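Local structure of protein CT_858 (Chlamydia trachomatis, 3DOR) at residues Asp465-Phe471 with Thr489-Gly494; Tyr253-Ser257 with Thr339-Gly343; Trp381-Leu385 with Leu396-Asp400. The protein probably acts as a secreted serine-type endopeptidase of the S41 family, cutting peptide bonds in protein substrates. One frame throughout, in Å; residues are numbered along the deposited sequence.

Contact 1: residues Asp465-Phe471 with Thr489-Gly494; sequences DFSCADF and TAGAGG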
loop_
_atom_site.group_PDB
_atom_site.type_symbol
_atom_site.label_atom_id
_atom_site.label_comp_id
_atom_site.label_asym_id
_atom_site.label_seq_id
_atom_site.Cartn_x
_atom_site.Cartn_y
_atom_site.Cartn_z
ATOM N N ASP B 465 25.995 -6.883 1.938
ATOM C CA ASP B 465 24.977 -7.860 2.331
ATOM C C ASP B 465 24.123 -7.166 3.380
ATOM O O ASP B 465 24.647 -6.728 4.409
ATOM C CB ASP B 465 25.618 -9.103 2.945
ATOM C CG ASP B 465 26.127 -10.048 1.903
ATOM O OD1 ASP B 465 25.552 -10.049 0.790
ATOM O OD2 ASP B 465 27.081 -10.791 2.191
ATOM N N PHE B 466 22.820 -7.071 3.131
ATOM C CA PHE B 466 21.904 -6.385 4.050
ATOM C C PHE B 466 20.719 -7.244 4.506
ATOM O O PHE B 466 20.322 -8.176 3.814
ATOM C CB PHE B 466 21.354 -5.115 3.385
ATOM C CG PHE B 466 22.412 -4.247 2.737
ATOM C CD1 PHE B 466 22.938 -4.583 1.494
ATOM C CD2 PHE B 466 22.874 -3.087 3.371
ATOM C CE1 PHE B 466 23.908 -3.779 0.879
ATOM C CE2 PHE B 466 23.848 -2.273 2.769
ATOM C CZ PHE B 466 24.367 -2.623 1.515
ATOM N N SER B 467 20.152 -6.885 5.658
ATOM C CA SER B 467 19.006 -7.573 6.277
ATOM C C SER B 467 19.043 -9.098 6.201
ATOM O O SER B 467 19.838 -9.726 6.907
ATOM C CB SER B 467 17.675 -7.039 5.713
ATOM O OG SER B 467 17.641 -7.068 4.298
ATOM N N CYS B 468 18.192 -9.713 5.382
ATOM C CA CYS B 468 18.229 -11.171 5.301
ATOM C C CYS B 468 19.626 -11.669 4.931
ATOM O O CYS B 468 20.006 -12.763 5.339
ATOM C CB CYS B 468 17.188 -11.697 4.307
ATOM S SG CYS B 468 15.479 -11.528 4.908
ATOM N N ALA B 469 20.384 -10.871 4.173
ATOM C CA ALA B 469 21.756 -11.245 3.786
ATOM C C ALA B 469 22.717 -11.042 4.973
ATOM O O ALA B 469 23.887 -11.468 4.934
ATOM C CB ALA B 469 22.216 -10.444 2.573
ATOM N N ASP B 470 22.222 -10.358 6.010
ATOM C CA ASP B 470 22.970 -10.198 7.257
ATOM C C ASP B 470 22.606 -11.486 8.020
ATOM O O ASP B 470 23.470 -12.193 8.536
ATOM C CB ASP B 470 22.451 -9.025 8.123
ATOM C CG ASP B 470 23.088 -7.686 7.782
ATOM O OD1 ASP B 470 24.335 -7.596 7.776
ATOM O OD2 ASP B 470 22.332 -6.718 7.541
ATOM N N PHE B 471 21.303 -11.772 8.073
ATOM C CA PHE B 471 20.764 -12.927 8.809
ATOM C C PHE B 471 21.201 -14.326 8.360
ATOM O O PHE B 471 21.450 -15.204 9.204
ATOM C CB PHE B 471 19.226 -12.882 8.809
ATOM C CG PHE B 471 18.641 -11.590 9.336
ATOM C CD1 PHE B 471 17.339 -11.210 8.985
ATOM C CD2 PHE B 471 19.381 -10.751 10.171
ATOM C CE1 PHE B 471 16.782 -10.000 9.459
ATOM C CE2 PHE B 471 18.844 -9.551 10.649
ATOM C CZ PHE B 471 17.541 -9.172 10.292
ATOM N N THR B 489 29.405 -8.175 7.060
ATOM C CA THR B 489 28.198 -7.695 6.391
ATOM C C THR B 489 27.839 -6.268 6.847
ATOM O O THR B 489 28.340 -5.780 7.868
ATOM C CB THR B 489 26.999 -8.667 6.632
ATOM O OG1 THR B 489 26.696 -8.731 8.031
ATOM C CG2 THR B 489 27.348 -10.093 6.132
ATOM N N ALA B 490 26.967 -5.611 6.085
ATOM C CA ALA B 490 26.564 -4.229 6.351
ATOM C C ALA B 490 25.942 -3.921 7.706
ATOM O O ALA B 490 26.312 -2.943 8.355
ATOM C CB ALA B 490 25.633 -3.749 5.254
ATOM N N GLY B 491 24.978 -4.727 8.121
ATOM C CA GLY B 491 24.346 -4.486 9.398
ATOM C C GLY B 491 23.030 -3.732 9.343
ATOM O O GLY B 491 22.879 -2.676 9.968
ATOM N N ALA B 492 22.087 -4.235 8.554
ATOM C CA ALA B 492 20.753 -3.634 8.501
ATOM C C ALA B 492 20.005 -4.633 9.385
ATOM O O ALA B 492 19.321 -5.532 8.891
ATOM C CB ALA B 492 20.211 -3.646 7.073
ATOM N N GLY B 493 20.184 -4.483 10.697
ATOM C CA GLY B 493 19.614 -5.410 11.661
ATOM C C GLY B 493 18.215 -5.244 12.210
ATOM O O GLY B 493 18.021 -5.274 13.429
ATOM N N GLY B 494 17.238 -5.094 11.322
ATOM C CA GLY B 494 15.852 -4.945 11.735
ATOM C C GLY B 494 14.988 -5.026 10.491
ATOM O O GLY B 494 15.505 -4.881 9.381
#
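Asp-465 O accepts from Ala-490 N at 3.1 Å, and from there the two backbones run on in the same direction until Ser-467 comes to lie beside Ala-492, where Ser-467 CA makes a CA-H...O contact of 3.3 Å with Ala-492 O. The side chain that ties the segments together is Asp-470. Its CG stands anti to its own carbonyl carbon (chi1 -87°), which sends the carboxylate across from the first turn of its helix to the loop 489-494. The hydroxyl Thr-489 OG1 donates at 2.6 Å to Asp-470 OD1, which accepts with its anti lone pair. The same oxygen takes Gly-491 N on its syn side at 3.0 Å, with the donor 20° out of the carboxylate plane. Asp-470 OD2 receives Ala-492 N at 2.7 Å, this time from above the plane. Three donors thus grip one buried carboxylate and fix its rotation; aspartate suits the place because its short side chain holds both oxygens near the helix, within reach of all three. Gly-491 suits its place because its positive phi would press a CB against the preceding carbonyl. Threonine serves twice: OG1 bonds Asp-470 and also Val-530 N, while Thr-489 CG2 packs on Asp-465 CB at 3.8 Å. The Phe-466 ring meets the small Ala-490 obliquely, Phe-466 CE2 lying 3.4 Å from Ala-490 CB. Ser-467, with positive phi at the N-cap of helix 468-478 and its side chain against His-73, is placed as the nucleophilic serine is in S41 peptidases and probably plays that part. The contact is buried where parallel strands 457-461 and 483-486 of the mixed sheet end: the first leads into helix 468-478, the second into the loop before strand 496-499.

Contact 2: residues Tyr253-Ser257 with Thr339-Gly343; sequences YNIGS and TNNPG. With SO4 (sulfate ion), chain M.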
loop_
_atom_site.group_PDB
_atom_site.type_symbol
_atom_site.label_atom_id
_atom_site.label_comp_id
_atom_site.label_asym_id
_atom_site.label_seq_id
_atom_site.Cartn_x
_atom_site.Cartn_y
_atom_site.Cartn_z
ATOM N N TYR B 253 28.413 -6.750 -11.031
ATOM C CA TYR B 253 28.695 -6.133 -9.744
ATOM C C TYR B 253 27.466 -5.526 -9.078
ATOM O O TYR B 253 27.541 -5.058 -7.950
ATOM C CB TYR B 253 29.800 -5.078 -9.911
ATOM C CG TYR B 253 31.142 -5.691 -10.308
ATOM C CD1 TYR B 253 31.526 -5.794 -11.649
ATOM C CD2 TYR B 253 31.998 -6.218 -9.341
ATOM C CE1 TYR B 253 32.737 -6.414 -12.012
ATOM C CE2 TYR B 253 33.196 -6.838 -9.693
ATOM C CZ TYR B 253 33.555 -6.935 -11.025
ATOM O OH TYR B 253 34.709 -7.593 -11.356
ATOM N N ASN B 254 26.331 -5.556 -9.770
ATOM C CA ASN B 254 25.085 -5.015 -9.226
ATOM C C ASN B 254 24.605 -5.772 -7.983
ATOM O O ASN B 254 24.639 -7.001 -7.944
ATOM C CB ASN B 254 23.960 -5.105 -10.260
ATOM C CG ASN B 254 23.982 -3.980 -11.274
ATOM O OD1 ASN B 254 22.931 -3.447 -11.615
ATOM N ND2 ASN B 254 25.160 -3.630 -11.779
ATOM N N ILE B 255 24.144 -5.041 -6.978
ATOM C CA ILE B 255 23.609 -5.675 -5.788
ATOM C C ILE B 255 22.371 -6.448 -6.265
ATOM O O ILE B 255 21.559 -5.913 -7.014
ATOM C CB ILE B 255 23.215 -4.620 -4.738
ATOM C CG1 ILE B 255 24.487 -4.058 -4.077
ATOM C CG2 ILE B 255 22.301 -5.225 -3.689
ATOM C CD1 ILE B 255 24.225 -2.963 -3.032
ATOM N N GLY B 256 22.248 -7.709 -5.859
ATOM C CA GLY B 256 21.113 -8.507 -6.289
ATOM C C GLY B 256 21.321 -9.220 -7.619
ATOM O O GLY B 256 20.438 -9.936 -8.090
ATOM N N SER B 257 22.482 -9.030 -8.232
ATOM C CA SER B 257 22.789 -9.679 -9.506
ATOM C C SER B 257 22.736 -11.205 -9.379
ATOM O O SER B 257 23.323 -11.787 -8.463
ATOM C CB SER B 257 24.179 -9.253 -9.995
ATOM O OG SER B 257 24.712 -10.199 -10.908
ATOM N N THR B 339 27.331 -12.751 -1.597
ATOM C CA THR B 339 27.782 -11.356 -1.649
ATOM C C THR B 339 26.823 -10.465 -2.443
ATOM O O THR B 339 26.028 -10.964 -3.236
ATOM C CB THR B 339 29.171 -11.249 -2.307
ATOM O OG1 THR B 339 29.126 -11.820 -3.622
ATOM C CG2 THR B 339 30.209 -11.994 -1.487
ATOM N N ASN B 340 26.895 -9.150 -2.224
ATOM C CA ASN B 340 26.056 -8.205 -2.964
ATOM C C ASN B 340 24.599 -8.666 -3.036
ATOM O O ASN B 340 24.036 -8.859 -4.117
ATOM C CB ASN B 340 26.609 -8.042 -4.386
ATOM C CG ASN B 340 27.893 -7.228 -4.437
ATOM O OD1 ASN B 340 28.503 -6.915 -3.412
ATOM N ND2 ASN B 340 28.310 -6.881 -5.645
ATOM N N ASN B 341 23.994 -8.817 -1.871
ATOM C CA ASN B 341 22.630 -9.294 -1.748
ATOM C C ASN B 341 21.908 -8.286 -0.854
ATOM O O ASN B 341 22.318 -8.062 0.278
ATOM C CB ASN B 341 22.676 -10.677 -1.102
ATOM C CG ASN B 341 21.319 -11.305 -0.954
ATOM O OD1 ASN B 341 20.365 -10.654 -0.544
ATOM N ND2 ASN B 341 21.225 -12.592 -1.275
ATOM N N PRO B 342 20.810 -7.685 -1.347
ATOM C CA PRO B 342 20.006 -6.682 -0.635
ATOM C C PRO B 342 19.068 -7.158 0.471
ATOM O O PRO B 342 18.440 -6.337 1.131
ATOM C CB PRO B 342 19.222 -6.027 -1.759
ATOM C CG PRO B 342 18.869 -7.230 -2.613
ATOM C CD PRO B 342 20.212 -7.984 -2.667
ATOM N N GLY B 343 18.969 -8.465 0.681
ATOM C CA GLY B 343 18.061 -8.964 1.702
ATOM C C GLY B 343 16.711 -9.254 1.065
ATOM O O GLY B 343 16.650 -9.551 -0.127
HETATM S S SO4 M . 24.338 -1.205 -7.748
HETATM O O1 SO4 M . 25.064 -1.362 -9.057
HETATM O O2 SO4 M . 22.901 -0.914 -8.028
HETATM O O3 SO4 M . 24.419 -2.454 -6.929
HETATM O O4 SO4 M . 25.004 -0.077 -7.007
#
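Asn-340, a non-glycine residue with both backbone angles in the left-handed region, turns its carbonyl onto a type II beta turn that runs from Asn-254 to Ser-257. Gly-256 N reaches Asn-340 O at 2.7 Å in an almost straight N-H...O line (175°), yet it comes from above the carbonyl plane, 37° out of it. Arg-297 NH2 also donates to Asn-340 O, a second grip that fixes this peptide. Glycine suits the third position of a type II turn, since its positive phi would jam a CB against the carbonyl of Ile-255, and the turn is closed by Ser-257 N donating to Asn-254 O at 3.0 Å. Ile-255 supplies the apolar part. Its CG2 lies opposite the backbone N, with CG1 beside that nitrogen (chi1 -75°), and comes within 3.6 Å of Pro-342 CD; the isoleucine and the proline ring lie alongside one another, pointing opposite ways. Proline suits here, its rigid ring offering CB and CD to this methyl. Gly-256 CA leans on Pro-342 CD as well. In the partner loop, which joins strand 333-337 to helix 346-354 of the S41 peptidase region, Asn-341 OD1 accepts from Gly-343 N at 2.9 Å, an Asx turn, and Asn-341 ND2 is held by Ile-298 O. On the beta turn, a sulfate probably left from the crystallisation liquor takes a well-aligned bond from Ile-255 N to sulfate O3 at 2.6 Å.

Contact 3: residues Trp381-Leu385 with Leu396-Asp400; sequences WLTLL and LALGD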
loop_
_atom_site.group_PDB
_atom_site.type_symbol
_atom_site.label_atom_id
_atom_site.label_comp_id
_atom_site.label_asym_id
_atom_site.label_seq_id
_atom_site.Cartn_x
_atom_site.Cartn_y
_atom_site.Cartn_z
ATOM N N TRP B 381 -3.579 -13.277 13.993
ATOM C CA TRP B 381 -2.906 -14.573 13.952
ATOM C C TRP B 381 -3.653 -15.541 14.871
ATOM O O TRP B 381 -3.888 -16.701 14.521
ATOM C CB TRP B 381 -1.458 -14.463 14.436
ATOM C CG TRP B 381 -0.483 -13.948 13.413
ATOM C CD1 TRP B 381 0.293 -12.822 13.508
ATOM C CD2 TRP B 381 -0.170 -14.545 12.149
ATOM N NE1 TRP B 381 1.069 -12.685 12.377
ATOM C CE2 TRP B 381 0.803 -13.729 11.527
ATOM C CE3 TRP B 381 -0.618 -15.694 11.480
ATOM C CZ2 TRP B 381 1.335 -14.024 10.265
ATOM C CZ3 TRP B 381 -0.089 -15.989 10.228
ATOM C CH2 TRP B 381 0.879 -15.156 9.633
ATOM N N LEU B 382 -4.027 -15.058 16.052
ATOM C CA LEU B 382 -4.718 -15.897 17.017
ATOM C C LEU B 382 -6.108 -16.329 16.560
ATOM O O LEU B 382 -6.466 -17.489 16.716
ATOM C CB LEU B 382 -4.783 -15.200 18.381
ATOM C CG LEU B 382 -3.445 -15.177 19.143
ATOM C CD1 LEU B 382 -3.506 -14.191 20.302
ATOM C CD2 LEU B 382 -3.120 -16.575 19.653
ATOM N N THR B 383 -6.891 -15.422 15.983
ATOM C CA THR B 383 -8.217 -15.828 15.531
ATOM C C THR B 383 -8.056 -16.779 14.346
ATOM O O THR B 383 -8.777 -17.763 14.226
ATOM C CB THR B 383 -9.091 -14.620 15.113
ATOM O OG1 THR B 383 -8.579 -14.039 13.911
ATOM C CG2 THR B 383 -9.100 -13.574 16.202
ATOM N N LEU B 384 -7.082 -16.495 13.490
ATOM C CA LEU B 384 -6.828 -17.324 12.317
ATOM C C LEU B 384 -6.509 -18.781 12.679
ATOM O O LEU B 384 -6.970 -19.711 12.021
ATOM C CB LEU B 384 -5.656 -16.737 11.522
ATOM C CG LEU B 384 -5.414 -17.174 10.076
ATOM C CD1 LEU B 384 -4.133 -16.527 9.587
ATOM C CD2 LEU B 384 -5.297 -18.679 9.964
ATOM N N LEU B 385 -5.718 -18.973 13.727
ATOM C CA LEU B 385 -5.306 -20.313 14.132
ATOM C C LEU B 385 -6.038 -20.821 15.356
ATOM O O LEU B 385 -5.656 -21.832 15.941
ATOM C CB LEU B 385 -3.802 -20.320 14.405
ATOM C CG LEU B 385 -2.956 -19.745 13.265
ATOM C CD1 LEU B 385 -1.502 -19.594 13.716
ATOM C CD2 LEU B 385 -3.081 -20.658 12.042
ATOM N N LEU B 396 -4.177 -26.116 6.016
ATOM C CA LEU B 396 -5.401 -25.520 5.488
ATOM C C LEU B 396 -5.470 -24.026 5.809
ATOM O O LEU B 396 -5.845 -23.207 4.965
ATOM C CB LEU B 396 -6.634 -26.225 6.063
ATOM C CG LEU B 396 -7.982 -25.582 5.713
ATOM C CD1 LEU B 396 -8.084 -25.373 4.204
ATOM C CD2 LEU B 396 -9.121 -26.466 6.207
ATOM N N ALA B 397 -5.101 -23.670 7.030
ATOM C CA ALA B 397 -5.144 -22.277 7.450
ATOM C C ALA B 397 -4.020 -21.402 6.879
ATOM O O ALA B 397 -4.237 -20.236 6.536
ATOM C CB ALA B 397 -5.122 -22.208 8.979
ATOM N N LEU B 398 -2.829 -21.977 6.758
ATOM C CA LEU B 398 -1.665 -21.230 6.299
ATOM C C LEU B 398 -1.156 -21.544 4.899
ATOM O O LEU B 398 -0.441 -20.739 4.303
ATOM C CB LEU B 398 -0.535 -21.442 7.306
ATOM C CG LEU B 398 -0.881 -20.983 8.718
ATOM C CD1 LEU B 398 0.098 -21.556 9.736
ATOM C CD2 LEU B 398 -0.878 -19.467 8.743
ATOM N N GLY B 399 -1.534 -22.706 4.375
ATOM C CA GLY B 399 -1.067 -23.122 3.063
ATOM C C GLY B 399 -0.028 -24.199 3.319
ATOM O O GLY B 399 0.419 -24.349 4.459
ATOM N N ASP B 400 0.359 -24.953 2.294
ATOM C CA ASP B 400 1.346 -26.011 2.484
ATOM C C ASP B 400 2.707 -25.452 2.884
ATOM O O ASP B 400 3.501 -26.139 3.521
ATOM C CB ASP B 400 1.482 -26.868 1.221
ATOM C CG ASP B 400 0.231 -27.711 0.940
ATOM O OD1 ASP B 400 -0.525 -28.013 1.890
ATOM O OD2 ASP B 400 0.021 -28.086 -0.234
#
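Leu-385 and Leu-398 both carry CG beside the backbone N and anti to the carbonyl carbon (chi1 -52° and -59°), and these settings bring their branched ends together between the two helix ends. The side chains cross at about a right angle, with Leu-385 CD2 placed 4.0 Å from Leu-398 CG. Leu-384 takes the other course: its CG lies anti to the backbone N (chi1 -164°), which extends the chain toward helix 391-398 until Leu-384 CD2 is 3.7 Å from Ala-397 CB. The same methyl of Ala-397 also receives Leu-385 CD2 at 4.0 Å. Alanine suits this position because a bare CB allows two leucine methyls to approach, and leucine suits its partners because a forked end lets one side chain touch two neighbours. One turn earlier, the broad indole of Trp-381 reaches Leu-398 with its rim: Trp-381 CZ3 meets Leu-398 CD2 at 3.9 Å, the methyl lying in the ring plane rather than over a face. Gly-399, with positive phi, then ends helix 391-398 and turns the chain toward strand 401-402. Helix 409-428 completes the surroundings, its Leu-415 touching both Leu-385 and Leu-398. No hydrogen bond joins the two segments; what they offer each other is apolar contact, modest in area and at the surface, which depends on shape and on partial exclusion of water rather than on bond direction.

How the contacts relate
Contacts 1 and 2 lie near the middle of the chain, their centres about 12 Å apart, and touch directly: Phe-466 N probably hydrogen-bonds Asn-341 O at 3.1 Å, so the loops following strands 333-337 and 457-461 brace each other. Contact 1 is the more deeply buried and relies on a carboxylate; contact 2 is partly exposed and rests on a backbone bond from Gly-256 and an isoleucine-proline touch. Contact 3 stands apart at the surface, its centre about 29 Å from that of contact 1, and joins helix ends by apolar side chains only. Polar, directional chemistry thus marks the loops at the strand ends of the mixed sheet, and hydrocarbon packing the outlying helices.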